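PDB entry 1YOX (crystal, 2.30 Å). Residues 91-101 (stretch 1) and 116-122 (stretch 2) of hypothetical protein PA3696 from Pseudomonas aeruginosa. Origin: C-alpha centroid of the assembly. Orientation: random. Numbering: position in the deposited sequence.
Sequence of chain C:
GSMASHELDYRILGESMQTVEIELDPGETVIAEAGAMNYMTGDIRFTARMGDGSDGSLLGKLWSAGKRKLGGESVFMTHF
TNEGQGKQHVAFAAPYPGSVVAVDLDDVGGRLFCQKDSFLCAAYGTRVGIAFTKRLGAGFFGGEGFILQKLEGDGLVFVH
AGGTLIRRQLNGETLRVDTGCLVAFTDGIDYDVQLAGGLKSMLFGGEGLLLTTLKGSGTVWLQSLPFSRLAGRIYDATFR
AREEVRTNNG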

# COMPACT_ATOMS: atom_id res chain seq x y z
N ALA C 91 -5.16 19.20 0.38
CA ALA C 91 -5.21 17.79 0.77
C ALA C 91 -3.84 17.22 1.25
O ALA C 91 -2.77 17.66 0.78
CB ALA C 91 -5.80 16.93 -0.37
N PHE C 92 -3.91 16.26 2.18
CA PHE C 92 -2.73 15.65 2.81
C PHE C 92 -2.89 14.15 2.84
O PHE C 92 -4.01 13.68 2.98
CB PHE C 92 -2.53 16.16 4.25
CG PHE C 92 -2.41 17.65 4.34
CD1 PHE C 92 -3.49 18.43 4.77
CD2 PHE C 92 -1.22 18.28 3.98
CE1 PHE C 92 -3.40 19.78 4.84
CE2 PHE C 92 -1.10 19.66 4.04
CZ PHE C 92 -2.19 20.43 4.49
N ALA C 93 -1.78 13.43 2.65
CA ALA C 93 -1.71 11.95 2.80
C ALA C 93 -0.32 11.54 3.31
O ALA C 93 0.70 12.19 3.02
CB ALA C 93 -2.00 11.26 1.51
N ALA C 94 -0.29 10.46 4.10
CA ALA C 94 0.98 9.89 4.58
C ALA C 94 1.72 9.19 3.42
O ALA C 94 1.11 8.84 2.41
CB ALA C 94 0.72 8.94 5.73
N PRO C 95 3.05 9.00 3.56
CA PRO C 95 3.81 8.36 2.47
C PRO C 95 3.85 6.84 2.51
O PRO C 95 4.80 6.24 1.98
CB PRO C 95 5.20 8.97 2.62
CG PRO C 95 5.31 9.37 4.10
CD PRO C 95 3.92 9.39 4.70
N TYR C 96 2.84 6.21 3.10
CA TYR C 96 2.71 4.75 3.08
C TYR C 96 1.21 4.43 3.19
O TYR C 96 0.45 5.27 3.69
CB TYR C 96 3.54 4.08 4.19
CG TYR C 96 3.37 4.68 5.56
CD1 TYR C 96 2.47 4.14 6.47
CD2 TYR C 96 4.11 5.79 5.95
CE1 TYR C 96 2.30 4.70 7.74
CE2 TYR C 96 3.94 6.36 7.19
CZ TYR C 96 3.03 5.83 8.07
OH TYR C 96 2.89 6.42 9.29
N PRO C 97 0.78 3.25 2.70
CA PRO C 97 -0.63 2.92 2.53
C PRO C 97 -1.37 2.75 3.85
O PRO C 97 -0.84 2.13 4.79
CB PRO C 97 -0.60 1.57 1.82
CG PRO C 97 0.76 1.35 1.40
CD PRO C 97 1.64 2.14 2.27
N GLY C 98 -2.60 3.26 3.91
CA GLY C 98 -3.41 3.08 5.08
C GLY C 98 -4.44 4.18 5.22
O GLY C 98 -4.60 5.00 4.32
N SER C 99 -5.13 4.19 6.35
CA SER C 99 -6.26 5.09 6.46
C SER C 99 -6.06 6.26 7.41
O SER C 99 -5.14 6.29 8.21
CB SER C 99 -7.53 4.30 6.78
OG SER C 99 -7.25 3.31 7.73
N VAL C 100 -6.93 7.23 7.28
CA VAL C 100 -6.82 8.48 8.01
C VAL C 100 -7.92 8.44 9.07
O VAL C 100 -8.98 7.90 8.83
CB VAL C 100 -6.97 9.67 7.03
CG1 VAL C 100 -6.95 10.99 7.75
CG2 VAL C 100 -5.87 9.63 5.94
N VAL C 101 -7.66 8.97 10.25
CA VAL C 101 -8.73 9.18 11.22
C VAL C 101 -8.64 10.58 11.76
O VAL C 101 -7.54 11.08 12.08
CB VAL C 101 -8.74 8.15 12.43
CG1 VAL C 101 -9.49 6.84 12.08
CG2 VAL C 101 -7.38 7.90 12.97
N LYS C 116 5.33 9.80 15.51
CA LYS C 116 5.57 10.93 14.60
C LYS C 116 5.20 10.61 13.14
O LYS C 116 4.63 11.46 12.45
CB LYS C 116 6.98 11.48 14.75
CG LYS C 116 7.36 12.55 13.72
CD LYS C 116 8.84 12.93 13.80
CE LYS C 116 9.36 13.40 12.46
NZ LYS C 116 9.07 12.36 11.35
N ASP C 117 5.50 9.40 12.70
CA ASP C 117 5.22 8.96 11.32
C ASP C 117 3.72 8.96 11.08
O ASP C 117 3.29 9.03 9.95
CB ASP C 117 5.73 7.53 11.07
CG ASP C 117 7.20 7.48 10.73
OD1 ASP C 117 7.66 8.43 10.07
OD2 ASP C 117 7.90 6.48 11.09
N SER C 118 2.97 8.82 12.17
CA SER C 118 1.54 8.77 12.11
C SER C 118 0.86 10.14 12.09
O SER C 118 -0.27 10.24 11.62
CB SER C 118 1.00 7.92 13.25
OG SER C 118 0.91 6.57 12.86
N PHE C 119 1.50 11.18 12.61
CA PHE C 119 0.93 12.52 12.49
C PHE C 119 0.71 12.92 11.01
O PHE C 119 1.63 12.85 10.20
CB PHE C 119 1.79 13.57 13.23
CG PHE C 119 1.28 14.98 13.05
CD1 PHE C 119 0.20 15.44 13.79
CD2 PHE C 119 1.85 15.82 12.10
CE1 PHE C 119 -0.30 16.75 13.62
CE2 PHE C 119 1.35 17.14 11.92
CZ PHE C 119 0.29 17.60 12.68
N LEU C 120 -0.50 13.32 10.67
CA LEU C 120 -0.80 13.80 9.30
C LEU C 120 -1.00 15.33 9.22
O LEU C 120 -0.25 16.02 8.52
CB LEU C 120 -2.01 13.06 8.70
CG LEU C 120 -2.33 13.41 7.25
CD1 LEU C 120 -1.04 13.38 6.40
CD2 LEU C 120 -3.38 12.48 6.69
N CYS C 121 -2.02 15.85 9.89
CA CYS C 121 -2.15 17.31 10.03
C CYS C 121 -3.06 17.69 11.18
O CYS C 121 -3.74 16.84 11.78
CB CYS C 121 -2.67 17.97 8.74
SG CYS C 121 -4.20 17.28 8.23
N ALA C 122 -3.05 18.99 11.50
CA ALA C 122 -3.87 19.50 12.58
C ALA C 122 -4.28 20.95 12.34
O ALA C 122 -3.60 21.71 11.61
CB ALA C 122 -3.13 19.40 13.86

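A recurring principle of protein interiors is that two segments far apart in sequence can be joined mainly by the fit of apolar side chains, with a single hydrogen bond added at one side chain's tip. The pair formed by residues 91-101 and 116-122 of PA3696 is a compact example. Together the two stretches bury 358 Å² against each other, and most of that surface belongs to three residues: L120, F92 and Y96.

L120 is the centre of the arrangement. It gives up 103 Å² to the other stretch, more than any other residue here, and its CA-to-CB bond points toward that stretch. With chi1 at t and chi2 at p, its two methyl groups diverge and meet different parts of the partner. CD1 lies 3.8 Å from CB of F92, 3.7 Å from the carbonyl C of A93 and 3.8 Å from the backbone N of A94, so that it packs against main chain as well as side chain. CD2 reaches the later strand of stretch 1, where it lies 3.9 Å from CG2 of V100. A forked aliphatic side chain suits this place because its branches can touch two separate segments at once. At A93 the CA-to-CB bond points away from stretch 2 and at A94 sideways, and it is their backbone atoms that CD1 of L120 meets most closely, while the CA atoms of A94 and L120 approach to 6.4 Å.

F92, which loses 62 Å² to the contact, extends this apolar patch. Its CB also points toward stretch 2, and the m rotamer at chi1 brings the ring alongside C121, the neighbour of L120. CB of C121 lies over one face of the ring, and its SG approaches CD1 of F92 to 3.7 Å. The sulfur stands 4.6 Å from the ring centroid, 48° off the normal, an oblique sulfur-aromatic contact rather than one directly above the ring centre. Cysteine fits well here, being short enough to sit beside a large ring and offering a polarizable sulfur to its surface. Both residues are buried.

The third contributor, Y96, covers 54 Å² and supplies the polar element. With its CB toward stretch 2 and chi1 at p, the ring carries its hydroxyl out to the turn that precedes the strand of L120. There OH of Y96 donates a hydrogen bond to the carbonyl O of D117, at 2.7 Å, with the acceptor at the edge of the ring and near its plane. This is the sole hydrogen bond between the stretches. Tyrosine is apt because a rigid ring can span the gap and still end in a donor. The same OH lies 3.5 Å from CB of D117, a packing contact, while OD1 of D117 is hydrogen-bonded elsewhere in the structure. Within the turn itself, a weak bond of 3.1 Å runs from N of F119 to O of K116.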